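Local coordinates for protein fructosamine deglycase FrlB (Bacillus subtilis, PDB 3EUA) that converts fructosamine 6-phosphates to glucose 6-phosphate and a free amino acid, at residues A[80-84]-A[85-89]; A[167-170]-A[171-175]; A[314-317]-A[318-322]. All blocks are in the same frame, centred on the assembly; numbering follows the deposited sequence.

Contact 1: A[80-84]-A[85-89]; sequences LCSHS and GNTPE
In the turn that carries the chain from strand 76-82 into helix 88-99, the hydroxyls of S82 and T87 meet as OG and OG1 at 2.8 Å, a hydrogen bond in which either may be the donor. The same S82 OG is approached by the backbone N of G85 at 3.0 Å, although the N-H points at it poorly (132°) and the bond is weak. One serine oxygen therefore draws together a residue in the bend and the residue at the N-cap position of the helix. It gets there because OG lies anti to the backbone N of S82 (chi1 175°).

The sequence SHSGNT follows the Ser-x-Ser-Gly-x-Thr pattern of sugar isomerase (SIS) domains, whose relatives use this loop, between the first strand and helix of a beta-alpha-beta unit, to bind the phosphate of a phosphosugar; the same role is probable here. A second serine completes the turn: S84 OG accepts the backbone N-H of N86 at 2.9 Å, a straighter bond (156°), while CB of N86 packs against that oxygen at 3.4 Å. G85, whose N-H turns to S82 OG while that of the next residue turns to S84 OG, has a positive phi. Outside the turn, T108 OG1 is hydrogen-bonded to the carbonyl oxygens of both S82 and H83, and T87 packs on H234 of the second subunit.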
ATOM      1  N   LEU A  80      12.308  13.172   0.678  1.00 20.56           N
ATOM      2  CA  LEU A  80      11.205  13.653  -0.149  1.00 20.44           C
ATOM      3  C   LEU A  80      11.603  13.774  -1.620  1.00 21.62           C
ATOM      4  O   LEU A  80      12.791  13.903  -1.962  1.00 22.04           O
ATOM      5  CB  LEU A  80      10.658  14.991   0.375  1.00 21.17           C
ATOM      6  CG  LEU A  80      10.321  15.012   1.870  1.00 20.25           C
ATOM      7  CD1 LEU A  80      11.413  15.750   2.698  1.00 18.29           C
ATOM      8  CD2 LEU A  80       8.980  15.641   2.073  1.00 20.43           C
ATOM      9  N   CYS A  81      10.610  13.718  -2.495  1.00 22.53           N
ATOM     10  CA  CYS A  81      10.860  13.859  -3.915  1.00 22.61           C
ATOM     11  C   CYS A  81       9.696  14.549  -4.609  1.00 21.92           C
ATOM     12  O   CYS A  81       8.532  14.263  -4.316  1.00 21.25           O
ATOM     13  CB  CYS A  81      11.099  12.497  -4.542  1.00 22.36           C
ATOM     14  SG  CYS A  81      11.512  12.637  -6.287  1.00 26.21           S
ATOM     15  N   SER A  82      10.030  15.456  -5.515  1.00 22.30           N
ATOM     16  CA  SER A  82       9.085  16.177  -6.353  1.00 22.20           C
ATOM     17  C   SER A  82       9.850  16.611  -7.579  1.00 22.76           C
ATOM     18  O   SER A  82      10.830  17.341  -7.455  1.00 23.51           O
ATOM     19  CB  SER A  82       8.527  17.426  -5.670  1.00 21.95           C
ATOM     20  OG  SER A  82       7.696  18.162  -6.579  1.00 20.47           O
ATOM     21  N   HIS A  83       9.367  16.265  -8.755  1.00 22.61           N
ATOM     22  CA  HIS A  83      10.070  16.617  -9.964  1.00 23.29           C
ATOM     23  C   HIS A  83      10.194  18.128 -10.145  1.00 23.29           C
ATOM     24  O   HIS A  83      11.277  18.694 -10.207  1.00 22.99           O
ATOM     25  CB  HIS A  83       9.339  15.976 -11.125  1.00 23.29           C
ATOM     26  CG  HIS A  83      10.048  16.144 -12.415  1.00 23.26           C
ATOM     27  ND1 HIS A  83      11.135  15.377 -12.757  1.00 23.01           N
ATOM     28  CD2 HIS A  83       9.869  17.023 -13.422  1.00 25.99           C
ATOM     29  CE1 HIS A  83      11.569  15.750 -13.943  1.00 25.31           C
ATOM     30  NE2 HIS A  83      10.821  16.749 -14.369  1.00 24.29           N
ATOM     31  N   SER A  84       9.056  18.795 -10.175  1.00 22.96           N
ATOM     32  CA  SER A  84       9.030  20.238 -10.337  1.00 23.30           C
ATOM     33  C   SER A  84       9.492  20.939  -9.086  1.00 23.10           C
ATOM     34  O   SER A  84       9.918  22.079  -9.139  1.00 23.63           O
ATOM     35  CB  SER A  84       7.597  20.733 -10.620  1.00 23.56           C
ATOM     36  OG  SER A  84       6.709  20.586  -9.485  1.00 24.17           O
ATOM     37  N   GLY A  85       9.357  20.267  -7.945  1.00 23.30           N
ATOM     38  CA  GLY A  85       9.678  20.859  -6.660  1.00 23.18           C
ATOM     39  C   GLY A  85       8.558  21.793  -6.181  1.00 23.28           C
ATOM     40  O   GLY A  85       8.716  22.481  -5.170  1.00 22.55           O
ATOM     41  N   ASN A  86       7.428  21.801  -6.895  1.00 23.83           N
ATOM     42  CA  ASN A  86       6.283  22.655  -6.566  1.00 24.53           C
ATOM     43  C   ASN A  86       5.122  21.910  -5.903  1.00 24.39           C
ATOM     44  O   ASN A  86       4.230  22.557  -5.360  1.00 24.29           O
ATOM     45  CB  ASN A  86       5.707  23.340  -7.816  1.00 25.15           C
ATOM     46  CG  ASN A  86       6.582  24.458  -8.370  1.00 28.37           C
ATOM     47  OD1 ASN A  86       7.369  25.099  -7.661  1.00 32.54           O
ATOM     48  ND2 ASN A  86       6.395  24.741  -9.660  1.00 31.25           N
ATOM     49  N   THR A  87       5.107  20.578  -5.962  1.00 23.79           N
ATOM     50  CA  THR A  87       4.000  19.790  -5.422  1.00 23.30           C
ATOM     51  C   THR A  87       3.704  20.289  -4.013  1.00 22.73           C
ATOM     52  O   THR A  87       4.497  20.036  -3.097  1.00 22.14           O
ATOM     53  CB  THR A  87       4.325  18.334  -5.383  1.00 23.68           C
ATOM     54  OG1 THR A  87       4.924  17.954  -6.633  1.00 23.65           O
ATOM     55  CG2 THR A  87       3.032  17.568  -5.137  1.00 22.11           C
ATOM     56  N   PRO A  88       2.546  20.967  -3.829  1.00 22.08           N
ATOM     57  CA  PRO A  88       2.322  21.631  -2.536  1.00 21.92           C
ATOM     58  C   PRO A  88       2.335  20.750  -1.308  1.00 21.00           C
ATOM     59  O   PRO A  88       2.830  21.199  -0.269  1.00 20.51           O
ATOM     60  CB  PRO A  88       0.950  22.299  -2.709  1.00 21.61           C
ATOM     61  CG  PRO A  88       0.783  22.397  -4.157  1.00 22.62           C
ATOM     62  CD  PRO A  88       1.401  21.184  -4.725  1.00 21.84           C
ATOM     63  N   GLU A  89       1.837  19.517  -1.427  1.00 20.51           N
ATOM     64  CA  GLU A  89       1.806  18.608  -0.276  1.00 20.54           C
ATOM     65  C   GLU A  89       3.217  18.150   0.127  1.00 19.54           C
ATOM     66  O   GLU A  89       3.520  17.957   1.307  1.00 18.68           O
ATOM     67  CB  GLU A  89       0.963  17.362  -0.540  1.00 20.69           C
ATOM     68  CG  GLU A  89      -0.461  17.609  -0.952  1.00 24.00           C
ATOM     69  CD  GLU A  89      -0.654  17.665  -2.459  1.00 28.42           C
ATOM     70  OE1 GLU A  89       0.044  18.408  -3.182  1.00 27.99           O
ATOM     71  OE2 GLU A  89      -1.548  16.928  -2.908  1.00 32.59           O
TER

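Contact 2: A[167-170]-A[171-175]; sequences QLQA and VYEKA
Q169 and E173, one helical turn apart, are joined by a side-chain bond: NE2 of Q169 donates to OE2 of E173 at 2.9 Å, nearly straight at 165°. The carboxylate oxygen lies in the amide plane, whereas the amide nitrogen stands above the carboxylate plane, the two flat groups being turned 56° apart. Q169 CG leaves anti to the backbone N (chi1 -172°) and the chain then bends, which brings its amide within reach of Y172 and E173. There the amide oxygen OE1 lies 3.5 Å from CD2 of Y172.

The other flank of Y172 meets L168, whose CD2 rests 3.7 Å from CE1 of the ring; its second branch, CD1, reaches CG2 of V171 at 3.9 Å. Beneath these side chains run the i to i+4 backbone bonds of an alpha-helix, from L168 O to Y172 N and from Q169 O to E173 N. On the exposed side, a water donates to A170 O at 2.7 Å and accepts from NZ of K174 at 3.1 Å.

Further out, L168 and Y172 pack on L297 of helix 288-313, so that the long helix 158-190 is held against the helix preceding the C-terminal tail. A133 N is hydrogen-bonded to Q169 OE1. With its oxygen engaged by A133 and its nitrogen by E173, the amide of Q169 has a defined flip and little freedom to rotate.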
ATOM      1  N   GLN A 167      26.663   0.405 -14.209  1.00 22.00           N
ATOM      2  CA  GLN A 167      26.502  -0.630 -15.241  1.00 21.88           C
ATOM      3  C   GLN A 167      25.051  -0.782 -15.728  1.00 21.14           C
ATOM      4  O   GLN A 167      24.801  -1.387 -16.775  1.00 20.56           O
ATOM      5  CB  GLN A 167      26.930  -1.970 -14.680  1.00 21.71           C
ATOM      6  CG  GLN A 167      28.387  -2.049 -14.326  1.00 25.59           C
ATOM      7  CD  GLN A 167      29.300  -2.104 -15.540  1.00 27.86           C
ATOM      8  OE1 GLN A 167      28.898  -2.503 -16.631  1.00 30.01           O
ATOM      9  NE2 GLN A 167      30.561  -1.753 -15.334  1.00 32.88           N
ATOM     10  N   LEU A 168      24.088  -0.207 -15.007  1.00 20.31           N
ATOM     11  CA  LEU A 168      22.675  -0.400 -15.353  1.00 19.94           C
ATOM     12  C   LEU A 168      22.242   0.305 -16.650  1.00 20.26           C
ATOM     13  O   LEU A 168      21.289  -0.125 -17.294  1.00 20.22           O
ATOM     14  CB  LEU A 168      21.769   0.049 -14.196  1.00 20.12           C
ATOM     15  CG  LEU A 168      20.428  -0.665 -14.132  1.00 19.68           C
ATOM     16  CD1 LEU A 168      20.685  -2.172 -13.824  1.00 20.83           C
ATOM     17  CD2 LEU A 168      19.546  -0.027 -13.093  1.00 20.48           C
ATOM     18  N   GLN A 169      22.914   1.384 -17.051  1.00 20.57           N
ATOM     19  CA  GLN A 169      22.503   2.036 -18.289  1.00 20.95           C
ATOM     20  C   GLN A 169      22.674   1.070 -19.458  1.00 20.63           C
ATOM     21  O   GLN A 169      21.831   1.034 -20.325  1.00 20.92           O
ATOM     22  CB  GLN A 169      23.239   3.340 -18.567  1.00 21.59           C
ATOM     23  CG  GLN A 169      22.672   4.135 -19.765  1.00 22.18           C
ATOM     24  CD  GLN A 169      21.246   4.558 -19.574  1.00 23.67           C
ATOM     25  OE1 GLN A 169      20.817   4.855 -18.444  1.00 23.90           O
ATOM     26  NE2 GLN A 169      20.488   4.645 -20.688  1.00 26.30           N
ATOM     27  N   ALA A 170      23.745   0.277 -19.474  1.00 20.59           N
ATOM     28  CA  ALA A 170      23.954  -0.679 -20.553  1.00 20.57           C
ATOM     29  C   ALA A 170      22.837  -1.733 -20.532  1.00 20.48           C
ATOM     30  O   ALA A 170      22.390  -2.196 -21.589  1.00 20.22           O
ATOM     31  CB  ALA A 170      25.323  -1.335 -20.434  1.00 21.15           C
ATOM     32  N   VAL A 171      22.366  -2.073 -19.327  1.00 20.69           N
ATOM     33  CA  VAL A 171      21.259  -3.034 -19.163  1.00 20.44           C
ATOM     34  C   VAL A 171      19.990  -2.450 -19.802  1.00 20.87           C
ATOM     35  O   VAL A 171      19.277  -3.159 -20.524  1.00 20.48           O
ATOM     36  CB  VAL A 171      20.978  -3.393 -17.660  1.00 20.90           C
ATOM     37  CG1 VAL A 171      19.924  -4.500 -17.556  1.00 18.73           C
ATOM     38  CG2 VAL A 171      22.278  -3.838 -16.916  1.00 19.49           C
ATOM     39  N   TYR A 172      19.719  -1.172 -19.519  1.00 20.38           N
ATOM     40  CA  TYR A 172      18.590  -0.449 -20.110  1.00 20.30           C
ATOM     41  C   TYR A 172      18.633  -0.515 -21.621  1.00 20.52           C
ATOM     42  O   TYR A 172      17.656  -0.846 -22.249  1.00 20.33           O
ATOM     43  CB  TYR A 172      18.670   1.009 -19.711  1.00 19.52           C
ATOM     44  CG  TYR A 172      18.209   1.409 -18.329  1.00 19.87           C
ATOM     45  CD1 TYR A 172      18.001   0.498 -17.299  1.00 19.70           C
ATOM     46  CD2 TYR A 172      18.053   2.742 -18.051  1.00 18.60           C
ATOM     47  CE1 TYR A 172      17.588   0.936 -16.024  1.00 20.16           C
ATOM     48  CE2 TYR A 172      17.637   3.188 -16.819  1.00 21.74           C
ATOM     49  CZ  TYR A 172      17.407   2.301 -15.807  1.00 19.66           C
ATOM     50  OH  TYR A 172      17.033   2.848 -14.601  1.00 20.53           O
ATOM     51  N   GLU A 173      19.800  -0.264 -22.209  1.00 20.79           N
ATOM     52  CA  GLU A 173      19.929  -0.225 -23.672  1.00 22.59           C
ATOM     53  C   GLU A 173      19.639  -1.555 -24.300  1.00 22.03           C
ATOM     54  O   GLU A 173      18.963  -1.657 -25.320  1.00 21.72           O
ATOM     55  CB  GLU A 173      21.334   0.181 -24.116  1.00 22.30           C
ATOM     56  CG  GLU A 173      21.827   1.532 -23.627  1.00 28.82           C
ATOM     57  CD  GLU A 173      21.021   2.731 -24.097  1.00 34.01           C
ATOM     58  OE1 GLU A 173      20.314   2.647 -25.125  1.00 38.91           O
ATOM     59  OE2 GLU A 173      21.129   3.792 -23.430  1.00 41.11           O
ATOM     60  N   LYS A 174      20.210  -2.581 -23.706  1.00 22.59           N
ATOM     61  CA  LYS A 174      19.993  -3.913 -24.249  1.00 22.84           C
ATOM     62  C   LYS A 174      18.546  -4.335 -24.072  1.00 22.26           C
ATOM     63  O   LYS A 174      17.952  -4.913 -24.972  1.00 21.36           O
ATOM     64  CB  LYS A 174      20.868  -4.985 -23.606  1.00 23.16           C
ATOM     65  CG  LYS A 174      22.315  -4.849 -23.854  1.00 24.25           C
ATOM     66  CD  LYS A 174      23.023  -6.063 -23.363  1.00 27.66           C
ATOM     67  CE  LYS A 174      24.527  -5.909 -23.394  1.00 30.34           C
ATOM     68  NZ  LYS A 174      24.935  -4.921 -22.365  1.00 33.07           N
ATOM     69  N   ALA A 175      17.985  -4.039 -22.904  1.00 21.50           N
ATOM     70  CA  ALA A 175      16.588  -4.382 -22.618  1.00 21.39           C
ATOM     71  C   ALA A 175      15.608  -3.649 -23.544  1.00 21.31           C
ATOM     72  O   ALA A 175      14.652  -4.241 -24.033  1.00 21.22           O
ATOM     73  CB  ALA A 175      16.268  -4.101 -21.145  1.00 20.91           C
TER
HETATM   74  O   HOH W   1      24.126  -2.225 -23.687  1.00 44.77           O

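Contact 3: A[314-317]-A[318-322]; sequences RNHP and LSHRR
From P317 to H320 the chain makes a type I beta turn, closed by the N-H of H320 donating to P317 O at 3.0 Å, with the nitrogen well above the carbonyl plane. The turn follows closely on the Schellman motif at N315 that ends helix 288-313.

The imidazole of H316, just before the turn, and that of H320, its last residue, form an offset edge-to-face pair, centroids 5.3 Å apart and planes at 88°, with the edge of H320 directed at the face of H316. The closest approach is CD2 of H320 to NE2 of H316, 3.9 Å. In both histidines CG is anti to the backbone N (chi1 -172° and -173°), from which positions the two rings meet. Within the turn, OG of S319 comes back to 3.7 Å from CB of P317.

W221 adjoins this pair, edge-to-face with H316 and at a steeply inclined angle to H320, so three aromatic rings gather where the tail passes the end of helix 205-220. R322 makes a cation-pi interaction with W221, and its NH2 is hydrogen-bonded to E238 O of the second subunit.

R321 then binds the turn from its far end: NH1 donates to L318 O at 2.7 Å and to H320 O at 3.0 Å, while NH2 makes a salt bridge to E218. Two carbonyls and a carboxylate thus fix the rotation of the guanidinium group, and its positive charge, shared with E218, probably helps to offset the partial negative charge of the two carbonyl oxygens.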
ATOM      1  N   ARG A 314      -2.725   5.302 -29.703  1.00 22.86           N
ATOM      2  CA  ARG A 314      -4.008   5.872 -29.260  1.00 22.68           C
ATOM      3  C   ARG A 314      -4.172   7.367 -29.532  1.00 21.83           C
ATOM      4  O   ARG A 314      -5.189   7.950 -29.147  1.00 19.99           O
ATOM      5  CB  ARG A 314      -4.176   5.627 -27.741  1.00 22.16           C
ATOM      6  CG  ARG A 314      -4.166   4.152 -27.379  1.00 22.16           C
ATOM      7  CD  ARG A 314      -4.380   3.886 -25.901  1.00 24.01           C
ATOM      8  NE  ARG A 314      -5.701   4.210 -25.407  1.00 24.41           N
ATOM      9  CZ  ARG A 314      -6.060   5.320 -24.764  1.00 26.36           C
ATOM     10  NH1 ARG A 314      -5.224   6.310 -24.521  1.00 24.82           N
ATOM     11  NH2 ARG A 314      -7.315   5.443 -24.354  1.00 28.33           N
ATOM     12  N   ASN A 315      -3.145   7.953 -30.144  0.70 22.35           N
ATOM     13  CA  ASN A 315      -3.091   9.364 -30.488  0.70 23.04           C
ATOM     14  C   ASN A 315      -3.505  10.192 -29.273  0.70 22.42           C
ATOM     15  O   ASN A 315      -4.299  11.128 -29.360  0.70 21.86           O
ATOM     16  CB  ASN A 315      -3.927   9.630 -31.756  0.70 23.67           C
ATOM     17  CG  ASN A 315      -3.437  10.822 -32.539  0.70 26.39           C
ATOM     18  OD1 ASN A 315      -2.907  11.794 -31.982  0.70 31.02           O
ATOM     19  ND2 ASN A 315      -3.591  10.756 -33.857  0.70 33.16           N
ATOM     20  N   HIS A 316      -2.953   9.786 -28.128  1.00 22.09           N
ATOM     21  CA  HIS A 316      -3.186  10.391 -26.844  1.00 21.78           C
ATOM     22  C   HIS A 316      -1.815  10.685 -26.247  1.00 21.70           C
ATOM     23  O   HIS A 316      -1.216   9.814 -25.629  1.00 21.41           O
ATOM     24  CB  HIS A 316      -3.930   9.417 -25.945  1.00 21.60           C
ATOM     25  CG  HIS A 316      -4.379  10.027 -24.662  1.00 20.73           C
ATOM     26  ND1 HIS A 316      -5.702  10.066 -24.279  1.00 21.86           N
ATOM     27  CD2 HIS A 316      -3.688  10.658 -23.688  1.00 21.36           C
ATOM     28  CE1 HIS A 316      -5.792  10.658 -23.100  1.00 21.24           C
ATOM     29  NE2 HIS A 316      -4.584  11.036 -22.728  1.00 20.74           N
ATOM     30  N   PRO A 317      -1.296  11.921 -26.442  1.00 21.83           N
ATOM     31  CA  PRO A 317       0.022  12.188 -25.884  1.00 21.58           C
ATOM     32  C   PRO A 317       0.113  12.012 -24.378  1.00 21.53           C
ATOM     33  O   PRO A 317      -0.838  12.333 -23.649  1.00 21.44           O
ATOM     34  CB  PRO A 317       0.282  13.666 -26.220  1.00 21.68           C
ATOM     35  CG  PRO A 317      -0.634  13.994 -27.361  1.00 22.13           C
ATOM     36  CD  PRO A 317      -1.841  13.093 -27.170  1.00 22.08           C
ATOM     37  N   LEU A 318       1.238  11.492 -23.915  1.00 21.60           N
ATOM     38  CA  LEU A 318       1.439  11.299 -22.470  1.00 21.72           C
ATOM     39  C   LEU A 318       1.390  12.584 -21.670  1.00 22.50           C
ATOM     40  O   LEU A 318       1.117  12.538 -20.459  1.00 22.34           O
ATOM     41  CB  LEU A 318       2.747  10.578 -22.145  1.00 21.10           C
ATOM     42  CG  LEU A 318       2.928   9.092 -22.520  1.00 19.32           C
ATOM     43  CD1 LEU A 318       4.358   8.648 -22.334  1.00 21.90           C
ATOM     44  CD2 LEU A 318       2.001   8.139 -21.754  1.00 18.59           C
ATOM     45  N   SER A 319       1.629  13.716 -22.326  1.00 22.96           N
ATOM     46  CA  SER A 319       1.564  15.034 -21.684  1.00 23.04           C
ATOM     47  C   SER A 319       0.145  15.577 -21.554  1.00 22.85           C
ATOM     48  O   SER A 319      -0.077  16.559 -20.846  1.00 23.30           O
ATOM     49  CB  SER A 319       2.412  16.021 -22.501  1.00 23.04           C
ATOM     50  OG  SER A 319       2.007  15.963 -23.872  1.00 23.95           O
ATOM     51  N   HIS A 320      -0.828  14.934 -22.194  1.00 22.72           N
ATOM     52  CA  HIS A 320      -2.195  15.422 -22.165  1.00 22.38           C
ATOM     53  C   HIS A 320      -2.851  15.297 -20.793  1.00 22.44           C
ATOM     54  O   HIS A 320      -2.628  14.309 -20.114  1.00 21.88           O
ATOM     55  CB  HIS A 320      -3.026  14.692 -23.207  1.00 23.13           C
ATOM     56  CG  HIS A 320      -4.396  15.259 -23.354  1.00 23.32           C
ATOM     57  ND1 HIS A 320      -4.638  16.444 -24.014  1.00 26.84           N
ATOM     58  CD2 HIS A 320      -5.593  14.820 -22.909  1.00 26.33           C
ATOM     59  CE1 HIS A 320      -5.937  16.699 -23.985  1.00 26.67           C
ATOM     60  NE2 HIS A 320      -6.539  15.737 -23.307  1.00 26.70           N
ATOM     61  N   ARG A 321      -3.605  16.326 -20.384  1.00 21.13           N
ATOM     62  CA  ARG A 321      -4.323  16.347 -19.125  1.00 20.95           C
ATOM     63  C   ARG A 321      -5.599  17.138 -19.310  1.00 21.08           C
ATOM     64  O   ARG A 321      -5.671  18.041 -20.170  1.00 21.21           O
ATOM     65  CB  ARG A 321      -3.525  17.052 -18.021  1.00 21.11           C
ATOM     66  CG  ARG A 321      -2.193  16.409 -17.625  1.00 21.17           C
ATOM     67  CD  ARG A 321      -2.313  15.023 -16.967  1.00 21.16           C
ATOM     68  NE  ARG A 321      -0.984  14.626 -16.465  1.00 22.56           N
ATOM     69  CZ  ARG A 321       0.025  14.172 -17.202  1.00 22.22           C
ATOM     70  NH1 ARG A 321      -0.086  14.008 -18.518  1.00 23.08           N
ATOM     71  NH2 ARG A 321       1.190  13.873 -16.630  1.00 21.58           N
ATOM     72  N   ARG A 322      -6.610  16.816 -18.515  1.00 20.72           N
ATOM     73  CA  ARG A 322      -7.841  17.566 -18.518  1.00 20.31           C
ATOM     74  C   ARG A 322      -8.012  18.292 -17.208  1.00 20.61           C
ATOM     75  O   ARG A 322      -8.717  19.264 -17.170  1.00 19.41           O
ATOM     76  CB  ARG A 322      -9.035  16.689 -18.813  1.00 20.25           C
ATOM     77  CG  ARG A 322      -9.216  15.482 -17.979  1.00 19.58           C
ATOM     78  CD  ARG A 322     -10.435  14.773 -18.485  1.00 20.85           C
ATOM     79  NE  ARG A 322     -10.524  13.411 -18.002  1.00 20.08           N
ATOM     80  CZ  ARG A 322     -11.335  12.508 -18.545  1.00 20.20           C
ATOM     81  NH1 ARG A 322     -12.105  12.819 -19.585  1.00 21.02           N
ATOM     82  NH2 ARG A 322     -11.350  11.267 -18.088  1.00 20.80           N
TER

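The three contacts come in series along the chain, each a local turn or helical segment. Contact 1 belongs to the first SIS domain, at the C-terminal end of the central strand, 76-82, of its five-stranded parallel sheet. Contact 2 lies on the long helix 158-190, and contact 3 on the tail leaving helix 288-313. Their centres are 22 Å apart for contacts 1 and 3 and 28 Å for the other two pairs, and none touches another. Helix 288-313 links two of them: contact 2 packs on its side, while contact 3 continues from its end. Contacts 1 and 3 also meet the second subunit, so a probable phosphate-binding loop and the C-terminal tail both take part in the interface with the second subunit.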